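Local coordinates for protein UDP-N-acetylglucosamine 2-epimerase (Methanocaldococcus jannaschii, PDB 4NES) that probably catalyses the reversible epimerization at C-2 of UDP-N-acetylglucosamine, giving UDP-N-acetylmannosamine, the activated donor of N-acetylmannosamine residues, at residues P146-I149 and A150-N153; E313-V317 and G318-L322; L176-L179 and K180-E183; N132-L135 and T136-S140; I221-G224 and I225-I229. One frame throughout, in Å; residues are numbered along the deposited sequence.

Contact 1 (P146-I149 and A150-N153)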
loop_
_atom_site.group_PDB
_atom_site.type_symbol
_atom_site.label_atom_id
_atom_site.label_comp_id
_atom_site.label_asym_id
_atom_site.label_seq_id
_atom_site.Cartn_x
_atom_site.Cartn_y
_atom_site.Cartn_z
ATOM N N PRO A 146 -15.988 1.081 -12.404
ATOM C CA PRO A 146 -16.830 0.551 -13.490
ATOM C C PRO A 146 -18.319 0.728 -13.217
ATOM O O PRO A 146 -19.106 0.762 -14.168
ATOM C CB PRO A 146 -16.469 -0.936 -13.517
ATOM C CG PRO A 146 -16.050 -1.222 -12.096
ATOM C CD PRO A 146 -15.316 0.013 -11.647
ATOM N N THR A 147 -18.703 0.851 -11.951
ATOM C CA THR A 147 -20.109 0.906 -11.566
ATOM C C THR A 147 -20.313 1.821 -10.369
ATOM O O THR A 147 -19.359 2.200 -9.682
ATOM C CB THR A 147 -20.629 -0.473 -11.113
ATOM O OG1 THR A 147 -19.906 -0.883 -9.943
ATOM C CG2 THR A 147 -20.472 -1.521 -12.196
ATOM N N GLU A 148 -21.573 2.131 -10.090
ATOM C CA GLU A 148 -21.917 2.907 -8.910
ATOM C C GLU A 148 -21.605 2.167 -7.611
ATOM O O GLU A 148 -21.256 2.802 -6.621
ATOM C CB GLU A 148 -23.385 3.332 -8.956
ATOM C CG GLU A 148 -23.719 4.242 -10.136
ATOM C CD GLU A 148 -23.120 5.639 -10.021
ATOM O OE1 GLU A 148 -22.641 6.016 -8.930
ATOM O OE2 GLU A 148 -23.150 6.370 -11.027
ATOM N N ILE A 149 -21.710 0.837 -7.619
ATOM C CA ILE A 149 -21.301 0.023 -6.467
ATOM C C ILE A 149 -19.835 0.273 -6.120
ATOM O O ILE A 149 -19.482 0.491 -4.959
ATOM C CB ILE A 149 -21.512 -1.482 -6.722
ATOM C CG1 ILE A 149 -23.010 -1.801 -6.753
ATOM C CG2 ILE A 149 -20.790 -2.315 -5.669
ATOM C CD1 ILE A 149 -23.756 -1.325 -5.532
ATOM N N ALA A 150 -18.983 0.262 -7.137
ATOM C CA ALA A 150 -17.563 0.520 -6.957
ATOM C C ALA A 150 -17.325 1.937 -6.438
ATOM O O ALA A 150 -16.512 2.146 -5.530
ATOM C CB ALA A 150 -16.816 0.283 -8.263
ATOM N N LYS A 151 -18.033 2.921 -6.994
ATOM C CA LYS A 151 -17.920 4.292 -6.491
ATOM C C LYS A 151 -18.300 4.361 -5.018
ATOM O O LYS A 151 -17.610 4.989 -4.215
ATOM C CB LYS A 151 -18.787 5.256 -7.302
ATOM C CG LYS A 151 -18.907 6.619 -6.637
ATOM C CD LYS A 151 -19.493 7.649 -7.572
ATOM C CE LYS A 151 -19.620 9.002 -6.869
ATOM N NZ LYS A 151 -20.146 10.051 -7.795
ATOM N N ASN A 152 -19.392 3.704 -4.659
ATOM C CA ASN A 152 -19.830 3.712 -3.269
ATOM C C ASN A 152 -18.829 3.027 -2.339
ATOM O O ASN A 152 -18.627 3.476 -1.204
ATOM C CB ASN A 152 -21.237 3.126 -3.142
ATOM C CG ASN A 152 -22.297 4.063 -3.678
ATOM O OD1 ASN A 152 -22.107 5.276 -3.698
ATOM N ND2 ASN A 152 -23.418 3.508 -4.109
ATOM N N ASN A 153 -18.197 1.958 -2.812
ATOM C CA ASN A 153 -17.105 1.330 -2.064
ATOM C C ASN A 153 -15.994 2.324 -1.753
ATOM O O ASN A 153 -15.481 2.378 -0.621
ATOM C CB ASN A 153 -16.521 0.152 -2.842
ATOM C CG ASN A 153 -17.435 -1.042 -2.863
ATOM O OD1 ASN A 153 -18.366 -1.154 -2.054
ATOM N ND2 ASN A 153 -17.163 -1.965 -3.771
HETATM O O HOH W 1 -22.726 8.752 -8.152
#

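Contact 2 (E313-V317 and G318-L322)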
loop_
_atom_site.group_PDB
_atom_site.type_symbol
_atom_site.label_atom_id
_atom_site.label_comp_id
_atom_site.label_asym_id
_atom_site.label_seq_id
_atom_site.Cartn_x
_atom_site.Cartn_y
_atom_site.Cartn_z
ATOM N N GLU A 313 -22.316 -7.311 -9.087
ATOM C CA GLU A 313 -23.377 -6.906 -10.000
ATOM C C GLU A 313 -23.791 -8.080 -10.899
ATOM O O GLU A 313 -24.951 -8.201 -11.275
ATOM C CB GLU A 313 -22.952 -5.679 -10.823
ATOM C CG GLU A 313 -22.088 -4.663 -10.034
ATOM C CD GLU A 313 -20.640 -5.086 -9.949
ATOM O OE1 GLU A 313 -20.344 -6.153 -10.501
ATOM O OE2 GLU A 313 -19.773 -4.354 -9.354
ATOM N N THR A 314 -22.852 -8.967 -11.210
ATOM C CA THR A 314 -23.175 -10.140 -12.026
ATOM C C THR A 314 -24.118 -11.096 -11.301
ATOM O O THR A 314 -24.969 -11.733 -11.919
ATOM C CB THR A 314 -21.919 -10.904 -12.444
ATOM O OG1 THR A 314 -21.247 -11.395 -11.275
ATOM C CG2 THR A 314 -20.988 -9.995 -13.232
ATOM N N VAL A 315 -23.962 -11.211 -9.985
ATOM C CA VAL A 315 -24.869 -12.019 -9.193
ATOM C C VAL A 315 -26.187 -11.272 -9.031
ATOM O O VAL A 315 -27.259 -11.866 -9.158
ATOM C CB VAL A 315 -24.270 -12.355 -7.809
ATOM C CG1 VAL A 315 -25.268 -13.126 -6.962
ATOM C CG2 VAL A 315 -22.982 -13.165 -7.966
ATOM N N GLU A 316 -26.092 -9.959 -8.802
ATOM C CA GLU A 316 -27.258 -9.101 -8.580
ATOM C C GLU A 316 -28.233 -9.129 -9.784
ATOM O O GLU A 316 -29.445 -9.203 -9.591
ATOM C CB GLU A 316 -26.835 -7.660 -8.154
ATOM C CG GLU A 316 -25.904 -7.583 -6.871
ATOM C CD GLU A 316 -25.705 -6.166 -6.245
ATOM O OE1 GLU A 316 -26.665 -5.670 -5.627
ATOM O OE2 GLU A 316 -24.593 -5.554 -6.349
ATOM N N VAL A 317 -27.710 -9.132 -11.013
ATOM C CA VAL A 317 -28.574 -9.151 -12.205
ATOM C C VAL A 317 -29.015 -10.559 -12.626
ATOM O O VAL A 317 -29.841 -10.706 -13.532
ATOM C CB VAL A 317 -27.942 -8.410 -13.422
ATOM C CG1 VAL A 317 -27.562 -6.993 -13.044
ATOM C CG2 VAL A 317 -26.733 -9.170 -13.971
ATOM N N GLY A 318 -28.458 -11.586 -11.981
ATOM C CA GLY A 318 -28.890 -12.965 -12.176
ATOM C C GLY A 318 -28.023 -13.783 -13.122
ATOM O O GLY A 318 -28.347 -14.933 -13.451
ATOM N N ALA A 319 -26.914 -13.195 -13.547
ATOM C CA ALA A 319 -26.055 -13.790 -14.564
ATOM C C ALA A 319 -25.073 -14.806 -13.978
ATOM O O ALA A 319 -24.487 -15.584 -14.721
ATOM C CB ALA A 319 -25.301 -12.699 -15.316
ATOM N N ASN A 320 -24.913 -14.803 -12.652
ATOM C CA ASN A 320 -23.786 -15.469 -11.992
ATOM C C ASN A 320 -24.251 -15.967 -10.636
ATOM O O ASN A 320 -25.168 -15.396 -10.040
ATOM C CB ASN A 320 -22.644 -14.453 -11.836
ATOM C CG ASN A 320 -21.309 -15.071 -11.385
ATOM O OD1 ASN A 320 -21.106 -16.291 -11.411
ATOM N ND2 ASN A 320 -20.377 -14.200 -11.004
ATOM N N ILE A 321 -23.625 -17.038 -10.165
ATOM C CA ILE A 321 -23.931 -17.611 -8.859
ATOM C C ILE A 321 -22.630 -18.121 -8.253
ATOM O O ILE A 321 -21.795 -18.691 -8.965
ATOM C CB ILE A 321 -24.985 -18.735 -8.983
ATOM C CG1 ILE A 321 -25.326 -19.334 -7.617
ATOM C CG2 ILE A 321 -24.529 -19.795 -9.972
ATOM C CD1 ILE A 321 -26.556 -20.205 -7.661
ATOM N N LEU A 322 -22.452 -17.893 -6.952
ATOM C CA LEU A 322 -21.244 -18.318 -6.250
ATOM C C LEU A 322 -21.433 -19.686 -5.606
ATOM O O LEU A 322 -22.421 -19.905 -4.900
ATOM C CB LEU A 322 -20.879 -17.312 -5.160
ATOM C CG LEU A 322 -20.779 -15.850 -5.581
ATOM C CD1 LEU A 322 -20.400 -14.975 -4.405
ATOM C CD2 LEU A 322 -19.779 -15.695 -6.702
#

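Contact 3 (L176-L179 and K180-E183)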
loop_
_atom_site.group_PDB
_atom_site.type_symbol
_atom_site.label_atom_id
_atom_site.label_comp_id
_atom_site.label_asym_id
_atom_site.label_seq_id
_atom_site.Cartn_x
_atom_site.Cartn_y
_atom_site.Cartn_z
ATOM N N LEU A 176 -16.603 -5.949 -27.141
ATOM C CA LEU A 176 -17.329 -5.331 -28.252
ATOM C C LEU A 176 -16.455 -4.938 -29.453
ATOM O O LEU A 176 -16.966 -4.862 -30.577
ATOM C CB LEU A 176 -18.106 -4.104 -27.762
ATOM C CG LEU A 176 -19.572 -4.262 -27.347
ATOM C CD1 LEU A 176 -20.469 -4.168 -28.581
ATOM C CD2 LEU A 176 -19.821 -5.564 -26.595
ATOM N N GLN A 177 -15.166 -4.667 -29.236
ATOM C CA GLN A 177 -14.253 -4.378 -30.352
ATOM C C GLN A 177 -13.809 -5.680 -31.046
ATOM O O GLN A 177 -13.565 -5.687 -32.256
ATOM C CB GLN A 177 -13.064 -3.423 -29.967
ATOM C CG GLN A 177 -12.113 -3.824 -28.777
ATOM C CD GLN A 177 -11.048 -2.745 -28.336
ATOM O OE1 GLN A 177 -9.898 -3.088 -28.011
ATOM N NE2 GLN A 177 -11.449 -1.480 -28.297
ATOM N N ASN A 178 -13.786 -6.788 -30.302
ATOM C CA ASN A 178 -13.140 -8.028 -30.760
ATOM C C ASN A 178 -14.042 -9.227 -31.096
ATOM O O ASN A 178 -13.613 -10.123 -31.830
ATOM C CB ASN A 178 -12.036 -8.458 -29.785
ATOM C CG ASN A 178 -10.874 -7.484 -29.758
ATOM O OD1 ASN A 178 -10.044 -7.464 -30.668
ATOM N ND2 ASN A 178 -10.815 -6.664 -28.721
ATOM N N LEU A 179 -15.265 -9.270 -30.568
ATOM C CA LEU A 179 -16.138 -10.408 -30.868
ATOM C C LEU A 179 -16.436 -10.486 -32.361
ATOM O O LEU A 179 -16.340 -11.554 -32.949
ATOM C CB LEU A 179 -17.442 -10.360 -30.060
ATOM C CG LEU A 179 -17.972 -11.655 -29.425
ATOM C CD1 LEU A 179 -19.494 -11.632 -29.383
ATOM C CD2 LEU A 179 -17.469 -12.909 -30.124
ATOM N N LYS A 180 -16.773 -9.370 -32.992
ATOM C CA LYS A 180 -17.062 -9.441 -34.423
ATOM C C LYS A 180 -15.807 -9.762 -35.247
ATOM O O LYS A 180 -15.901 -10.462 -36.251
ATOM C CB LYS A 180 -17.799 -8.193 -34.938
ATOM C CG LYS A 180 -16.986 -6.918 -34.953
ATOM C CD LYS A 180 -17.755 -5.782 -35.635
ATOM C CE LYS A 180 -18.412 -4.847 -34.621
ATOM N NZ LYS A 180 -19.075 -3.673 -35.262
ATOM N N ILE A 181 -14.640 -9.295 -34.798
ATOM C CA ILE A 181 -13.373 -9.680 -35.434
ATOM C C ILE A 181 -13.164 -11.192 -35.358
ATOM O O ILE A 181 -12.844 -11.845 -36.356
ATOM C CB ILE A 181 -12.161 -8.987 -34.784
ATOM C CG1 ILE A 181 -12.248 -7.466 -34.951
ATOM C CG2 ILE A 181 -10.863 -9.507 -35.382
ATOM C CD1 ILE A 181 -11.027 -6.715 -34.442
ATOM N N ALA A 182 -13.344 -11.745 -34.163
ATOM C CA ALA A 182 -13.215 -13.179 -33.953
ATOM C C ALA A 182 -14.178 -13.959 -34.851
ATOM O O ALA A 182 -13.773 -14.903 -35.540
ATOM C CB ALA A 182 -13.449 -13.512 -32.491
ATOM N N GLU A 183 -15.444 -13.548 -34.852
ATOM C CA GLU A 183 -16.479 -14.216 -35.632
ATOM C C GLU A 183 -16.181 -14.227 -37.133
ATOM O O GLU A 183 -16.544 -15.183 -37.829
ATOM C CB GLU A 183 -17.836 -13.551 -35.381
ATOM C CG GLU A 183 -18.404 -13.766 -33.995
ATOM C CD GLU A 183 -19.579 -12.849 -33.702
ATOM O OE1 GLU A 183 -19.783 -11.875 -34.458
ATOM O OE2 GLU A 183 -20.294 -13.097 -32.713
HETATM O O HOH W 2 -18.429 -6.849 -32.020
#

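Contact 4 (N132-L135 and T136-S140)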
loop_
_atom_site.group_PDB
_atom_site.type_symbol
_atom_site.label_atom_id
_atom_site.label_comp_id
_atom_site.label_asym_id
_atom_site.label_seq_id
_atom_site.Cartn_x
_atom_site.Cartn_y
_atom_site.Cartn_z
ATOM N N ASN A 132 -4.028 -5.554 -3.164
ATOM C CA ASN A 132 -3.469 -4.723 -4.222
ATOM C C ASN A 132 -4.424 -3.615 -4.631
ATOM O O ASN A 132 -4.031 -2.461 -4.809
ATOM C CB ASN A 132 -3.117 -5.565 -5.446
ATOM C CG ASN A 132 -1.907 -6.447 -5.222
ATOM O OD1 ASN A 132 -1.102 -6.194 -4.322
ATOM N ND2 ASN A 132 -1.772 -7.497 -6.040
ATOM N N ARG A 133 -5.691 -3.968 -4.789
ATOM C CA ARG A 133 -6.655 -2.998 -5.274
ATOM C C ARG A 133 -6.974 -1.936 -4.226
ATOM O O ARG A 133 -7.069 -0.760 -4.561
ATOM C CB ARG A 133 -7.932 -3.694 -5.737
ATOM C CG ARG A 133 -8.775 -2.873 -6.702
ATOM C CD ARG A 133 -10.090 -3.575 -7.055
ATOM N NE ARG A 133 -9.898 -4.981 -7.413
ATOM C CZ ARG A 133 -10.109 -5.997 -6.576
ATOM N NH1 ARG A 133 -10.538 -5.760 -5.343
ATOM N NH2 ARG A 133 -9.904 -7.252 -6.964
ATOM N N VAL A 134 -7.144 -2.348 -2.977
ATOM C CA VAL A 134 -7.422 -1.402 -1.897
ATOM C C VAL A 134 -6.266 -0.411 -1.748
ATOM O O VAL A 134 -6.480 0.803 -1.725
ATOM C CB VAL A 134 -7.692 -2.113 -0.557
ATOM C CG1 VAL A 134 -7.738 -1.103 0.596
ATOM C CG2 VAL A 134 -8.990 -2.903 -0.605
ATOM N N LEU A 135 -5.042 -0.921 -1.690
ATOM C CA LEU A 135 -3.887 -0.046 -1.521
ATOM C C LEU A 135 -3.739 0.914 -2.694
ATOM O O LEU A 135 -3.537 2.118 -2.518
ATOM C CB LEU A 135 -2.612 -0.869 -1.340
ATOM C CG LEU A 135 -2.583 -1.723 -0.070
ATOM C CD1 LEU A 135 -1.219 -2.369 0.079
ATOM C CD2 LEU A 135 -2.915 -0.906 1.164
ATOM N N THR A 136 -3.887 0.385 -3.907
ATOM C CA THR A 136 -3.771 1.211 -5.099
ATOM C C THR A 136 -4.828 2.312 -5.106
ATOM O O THR A 136 -4.520 3.470 -5.431
ATOM C CB THR A 136 -3.890 0.358 -6.368
ATOM O OG1 THR A 136 -2.787 -0.555 -6.426
ATOM C CG2 THR A 136 -3.860 1.234 -7.602
ATOM N N ASP A 137 -6.063 1.963 -4.751
ATOM C CA ASP A 137 -7.135 2.961 -4.735
ATOM C C ASP A 137 -6.781 4.120 -3.804
ATOM O O ASP A 137 -7.087 5.270 -4.102
ATOM C CB ASP A 137 -8.482 2.336 -4.327
ATOM C CG ASP A 137 -9.124 1.519 -5.439
ATOM O OD1 ASP A 137 -8.767 1.722 -6.613
ATOM O OD2 ASP A 137 -10.004 0.688 -5.124
ATOM N N HIS A 138 -6.121 3.828 -2.686
ATOM C CA HIS A 138 -5.825 4.870 -1.726
ATOM C C HIS A 138 -4.632 5.745 -2.068
ATOM O O HIS A 138 -4.366 6.717 -1.368
ATOM C CB HIS A 138 -5.701 4.276 -0.326
ATOM C CG HIS A 138 -7.018 3.944 0.272
ATOM N ND1 HIS A 138 -7.728 4.831 1.043
ATOM C CD2 HIS A 138 -7.799 2.837 0.155
ATOM C CE1 HIS A 138 -8.880 4.285 1.403
ATOM N NE2 HIS A 138 -8.941 3.071 0.870
ATOM N N ILE A 139 -3.922 5.419 -3.144
ATOM C CA ILE A 139 -2.871 6.319 -3.621
ATOM C C ILE A 139 -3.124 6.821 -5.041
ATOM O O ILE A 139 -2.228 7.384 -5.676
ATOM C CB ILE A 139 -1.461 5.701 -3.500
ATOM C CG1 ILE A 139 -1.458 4.276 -4.041
ATOM C CG2 ILE A 139 -0.980 5.746 -2.049
ATOM C CD1 ILE A 139 -0.093 3.624 -4.008
ATOM N N SER A 140 -4.345 6.649 -5.531
ATOM C CA SER A 140 -4.683 7.077 -6.888
ATOM C C SER A 140 -5.216 8.500 -6.929
ATOM O O SER A 140 -5.935 8.927 -6.032
ATOM C CB SER A 140 -5.738 6.145 -7.481
ATOM O OG SER A 140 -5.192 4.867 -7.730
#

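Contact 5 (I221-G224 and I225-I229)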
loop_
_atom_site.group_PDB
_atom_site.type_symbol
_atom_site.label_atom_id
_atom_site.label_comp_id
_atom_site.label_asym_id
_atom_site.label_seq_id
_atom_site.Cartn_x
_atom_site.Cartn_y
_atom_site.Cartn_z
ATOM N N ILE A 221 -12.742 -29.057 -5.933
ATOM C CA ILE A 221 -13.221 -28.502 -7.192
ATOM C C ILE A 221 -13.151 -29.542 -8.313
ATOM O O ILE A 221 -14.111 -29.713 -9.070
ATOM C CB ILE A 221 -12.428 -27.237 -7.572
ATOM C CG1 ILE A 221 -12.795 -26.095 -6.627
ATOM C CG2 ILE A 221 -12.713 -26.829 -9.020
ATOM C CD1 ILE A 221 -11.837 -24.931 -6.677
ATOM N N VAL A 222 -12.023 -30.242 -8.414
ATOM C CA VAL A 222 -11.895 -31.332 -9.381
ATOM C C VAL A 222 -12.983 -32.403 -9.193
ATOM O O VAL A 222 -13.602 -32.828 -10.173
ATOM C CB VAL A 222 -10.492 -31.965 -9.347
ATOM C CG1 VAL A 222 -10.457 -33.250 -10.164
ATOM C CG2 VAL A 222 -9.457 -30.974 -9.867
ATOM N N GLU A 223 -13.226 -32.805 -7.944
ATOM C CA GLU A 223 -14.307 -33.738 -7.612
ATOM C C GLU A 223 -15.632 -33.196 -8.125
ATOM O O GLU A 223 -16.415 -33.915 -8.747
ATOM C CB GLU A 223 -14.402 -33.920 -6.093
ATOM C CG GLU A 223 -14.523 -35.357 -5.599
ATOM C CD GLU A 223 -15.910 -35.959 -5.765
ATOM O OE1 GLU A 223 -16.559 -36.229 -4.732
ATOM O OE2 GLU A 223 -16.342 -36.183 -6.917
ATOM N N GLY A 224 -15.874 -31.914 -7.861
ATOM C CA GLY A 224 -17.074 -31.249 -8.331
ATOM C C GLY A 224 -17.234 -31.308 -9.838
ATOM O O GLY A 224 -18.326 -31.566 -10.337
ATOM N N ILE A 225 -16.149 -31.071 -10.569
ATOM C CA ILE A 225 -16.208 -31.129 -12.024
ATOM C C ILE A 225 -16.499 -32.555 -12.513
ATOM O O ILE A 225 -17.327 -32.748 -13.400
ATOM C CB ILE A 225 -14.921 -30.586 -12.674
ATOM C CG1 ILE A 225 -14.722 -29.106 -12.313
ATOM C CG2 ILE A 225 -14.973 -30.770 -14.182
ATOM C CD1 ILE A 225 -15.816 -28.183 -12.840
ATOM N N PHE A 226 -15.829 -33.547 -11.926
ATOM C CA PHE A 226 -16.086 -34.949 -12.259
ATOM C C PHE A 226 -17.570 -35.292 -12.076
ATOM O O PHE A 226 -18.157 -36.023 -12.875
ATOM C CB PHE A 226 -15.254 -35.856 -11.354
ATOM C CG PHE A 226 -13.893 -36.196 -11.893
ATOM C CD1 PHE A 226 -12.977 -35.203 -12.200
ATOM C CD2 PHE A 226 -13.514 -37.522 -12.052
ATOM C CE1 PHE A 226 -11.718 -35.525 -12.682
ATOM C CE2 PHE A 226 -12.256 -37.847 -12.537
ATOM C CZ PHE A 226 -11.358 -36.848 -12.847
ATOM N N GLU A 227 -18.170 -34.744 -11.023
ATOM C CA GLU A 227 -19.560 -35.030 -10.703
ATOM C C GLU A 227 -20.553 -34.363 -11.661
ATOM O O GLU A 227 -21.550 -34.979 -12.047
ATOM C CB GLU A 227 -19.846 -34.617 -9.265
ATOM C CG GLU A 227 -20.867 -35.469 -8.569
ATOM C CD GLU A 227 -20.787 -35.315 -7.077
ATOM O OE1 GLU A 227 -19.837 -35.861 -6.480
ATOM O OE2 GLU A 227 -21.665 -34.642 -6.504
ATOM N N ILE A 228 -20.284 -33.106 -12.022
ATOM C CA ILE A 228 -21.065 -32.393 -13.036
ATOM C C ILE A 228 -21.162 -33.211 -14.309
ATOM O O ILE A 228 -22.230 -33.357 -14.897
ATOM C CB ILE A 228 -20.379 -31.056 -13.433
ATOM C CG1 ILE A 228 -20.654 -29.961 -12.416
ATOM C CG2 ILE A 228 -20.837 -30.584 -14.817
ATOM C CD1 ILE A 228 -20.083 -28.631 -12.864
ATOM N N ILE A 229 -20.013 -33.729 -14.731
ATOM C CA ILE A 229 -19.904 -34.511 -15.944
ATOM C C ILE A 229 -20.809 -35.746 -15.894
ATOM O O ILE A 229 -21.506 -36.060 -16.855
ATOM C CB ILE A 229 -18.449 -34.942 -16.151
ATOM C CG1 ILE A 229 -17.565 -33.719 -16.420
ATOM C CG2 ILE A 229 -18.351 -35.966 -17.271
ATOM C CD1 ILE A 229 -16.082 -34.000 -16.307
#

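Contact 1 (P146-I149 and A150-N153)
One water is held between Glu148 and Lys151, giving a hydrogen to Glu148 OE1 at 2.8 Å and taking one from Lys151 NZ at 2.9 Å. The two side chains run alongside each other in the same direction, but Glu148 OE1 and Lys151 NZ stay 4.9 Å apart, so the water does the bridging. The extended lysine also forms a salt bridge with Glu161. Immediately before Glu148, Thr147 caps the start of helix 148-156: its OG1 accepts from Ala150 N at 3.2 Å along a nearly straight line (165° at the hydrogen). A chi1 of 63° sets OG1 between the backbone N and the carbonyl carbon, where it faces that first turn. This is a classic N-cap, placed just after strand 142-145 in the beta-alpha-beta unit that continues to strand 164-166. Replacing Thr147 with a valine would probably leave Ala150 N without its side-chain acceptor and fray the helix start. Behind the cap, Pro146 CD rests on Ala150 CB at 3.7 Å. The amide of Asn153 swings back over its own turn, CG lying 3.3 Å from Ile149 O, while its ND2 is bonded to Gly119 O.

Contact 2 (E313-V317 and G318-L322)
Thr314 and Asn320 meet side by side, Asn320 ND2 donating to Thr314 OG1 at 2.9 Å. The bond is nearly straight, 168° at the hydrogen, and the hydroxyl oxygen lies in the plane of the amide. Asn320 reaches it with CG anti to its backbone N (chi1 -170°). Beneath this pair the backbone closes the helix. Ala319 N bonds to Thr314 O at 2.9 Å and Gly318 N to Val315 O at 3.1 Å, the latter approaching from well above the carbonyl plane. With Gly318 at a phi of 99°, the two bonds make a Schellman motif, and only glycine fits comfortably: a CB there would sit 2.5 Å from Val317 O. Apolar contacts flank the turn. Val317 CG2 touches Ala319 CB at 4.0 Å, Val315 CG2 touches Leu322 CG at 4.2 Å, and Val315 CA directs its hydrogen at Asn320 O over 3.5 Å.

Further out, Thr314 OG1 is also bonded to Arg311 O, just before the helix, and Asn320 OD1 to Thr304 OG1. Backbone bonds of Ala319 with Cys302 and Ile321 with Thr304 join the weakly bonded strand 320-322 to strand 302-304, as the outermost strand of the second parallel sheet within this chain. The chain thus turns from helix 313-316 straight into that strand. Arg311 O can only accept, so the Thr314 hydroxyl spends its hydrogen there and must accept from Asn320; this settles the amide's flip, with NH2 facing Thr314 and the oxygen facing Thr304, and leaves these buried polar groups paired.

Contact 3 (L176-L179 and K180-E183)
Leu176 reaches Lys180 through a water, which donates to Leu176 O at 2.9 Å and accepts from Lys180 N at 3.2 Å. The water stands where a direct helical bond would be, and the helix is kinked here, the N of Lys180 and Ile181 having no bond to the preceding turn. Gln177 O, likewise without a bond from Ile181 N, is met by carbon: Ile181 CG1 comes to 3.5 Å from Gln177 O, and Ile181 CD1 lies equally near. The Gln177 side chain packs on Pro18 and Arg21 of helix 10-23.

Regular bonding resumes with Asn178, whose O accepts from Ala182 N at 2.9 Å. Its side chain runs alongside that of Ile181, OD1 lying 4.0 Å from Ile181 CD1, while ND2 bonds back to Ala174 O and the amide as a whole is buried against Tyr271, Leu272 and Leu275. Leu179 O then takes Glu183 N at 2.9 Å. With CG beside its backbone N (chi1 -69°), the extended Glu183 chain is led back past this turn; CG passes 3.2 Å from Leu179 O, and OE2 lies across both methyls of Leu179, 3.7 Å from CD1. With an alanine at Glu183, the Leu179 methyls are likely to lose their cover and Lys279 the side chain it touches.

Helix 170-183 follows the last strand of the first sheet, and here it leans on helix 10-23 with one side and on helix 271-280 of the second sheet's domain with another, as expected of a linker between the two Rossmann-like domains of a GT-B fold.

Contact 4 (N132-L135 and T136-S140)
Thr136 binds Asn132 O twice, through OG1 at 2.8 Å and through its backbone N at 3.0 Å, the two donors approaching from opposite faces of the carbonyl plane. A chi1 of -64° keeps OG1 beside the backbone N and pointing back along the helix. Its own carbonyl is gripped in the same double manner, by Ile139 N and by Ser140 OG at 2.8 Å, again from opposite faces, which ties down the last turn. Leu135 O is held more loosely: His138 N, which also bonds Val134 O, at 3.1 Å and Ile139 N at 3.4 Å both give it weak bonds, as the helix unwinds. Val134 runs alongside His138. Its O lies in the ring plane at the edge, 3.1 Å from His138 CD2, with Val134 CG1 touching that carbon at 4.0 Å, while His138 NE2 is bonded to Glu157. On the neighbouring face, Arg133 makes salt bridges to Asp95 and Glu130, and Asp137 a hydrogen bond to His115 and a salt bridge to Arg121.

Leu135 packs on Leu135 of the second subunit, and the His138 rings of the two copies meet. This is therefore a dimer-interface helix of the first Rossmann-like domain, crossing from strand 112-116 to strand 142-145 and passing Asn132 within about 5 Å of bound UDP-N-acetylglucosamine.

Contact 5 (I221-G224 and I225-I229)
The Phe226 ring meets Val222 with its CD1–CE1 side. Val222 CG1 touches Phe226 CE1 at 3.6 Å, and Val222 O approaches the ring obliquely, 3.2 Å from Phe226 CD1. The two side chains run alongside each other, and the phenyl group stands out from the helix beside Val222, a chi1 of -90° setting its CD1 and CE1 near that residue. The same carbonyl takes the backbone bond of Phe226, N to O 2.9 Å, so Val222 O has both an N-H and an aromatic C-H close by.

The other flat groups are the carboxylates of Glu223 and Glu227, one turn apart, with planes 58° from each other. Glu223 OE2 comes within 3.5 Å of Glu227 OE1, close for two groups probably both negative. Lys327 probably makes this tolerable: its NZ makes salt bridges to Glu223 OE1 and Glu227 OE1, likely offsetting their repulsion. Glu223 contributes by bending at chi2, which turns its end toward the later residue.

On a third side isoleucine side chains lie over the backbone carbonyls. Ile225 CG1 lies 3.4 Å from Ile221 O, with Ile221 CG2 at 4.5 Å from that carbon, and Gly224 O accepts from Ile228 N at 3.0 Å, with Ile228 CG1 resting on the same oxygen.

Helix 215-232 covers the second parallel sheet with this isoleucine side: Ile225 packs on Leu204 of strand 201-205 and Leu285 of strand 283-286. Ile228 adds Phe202 and then meets Leu330, Ile331 and Val334, wedging between the sheet and helix 327-338.

How the contacts relate
Along the chain the order is contact 4, contact 1, contact 3, contact 5, contact 2. Contacts 4 and 1 sit on consecutive crossover helices joined by strand 142-145 of the first sheet, with centres about 14 Å apart. Contacts 5 and 2, about 22 Å between centres, belong to the second sheet's domain. Contact 3 lies on the helix after strand 164-166, at least 24 Å from every other centre. Contacts 1 and 2 touch across the two domains, Thr147 OG1 lying 3.5 Å from Glu313 OE2 and Ile149 facing Glu316. In this GT-B enzyme, nucleotides bind between the domains, so such a meeting point is consistent with the closed arrangement of the complex.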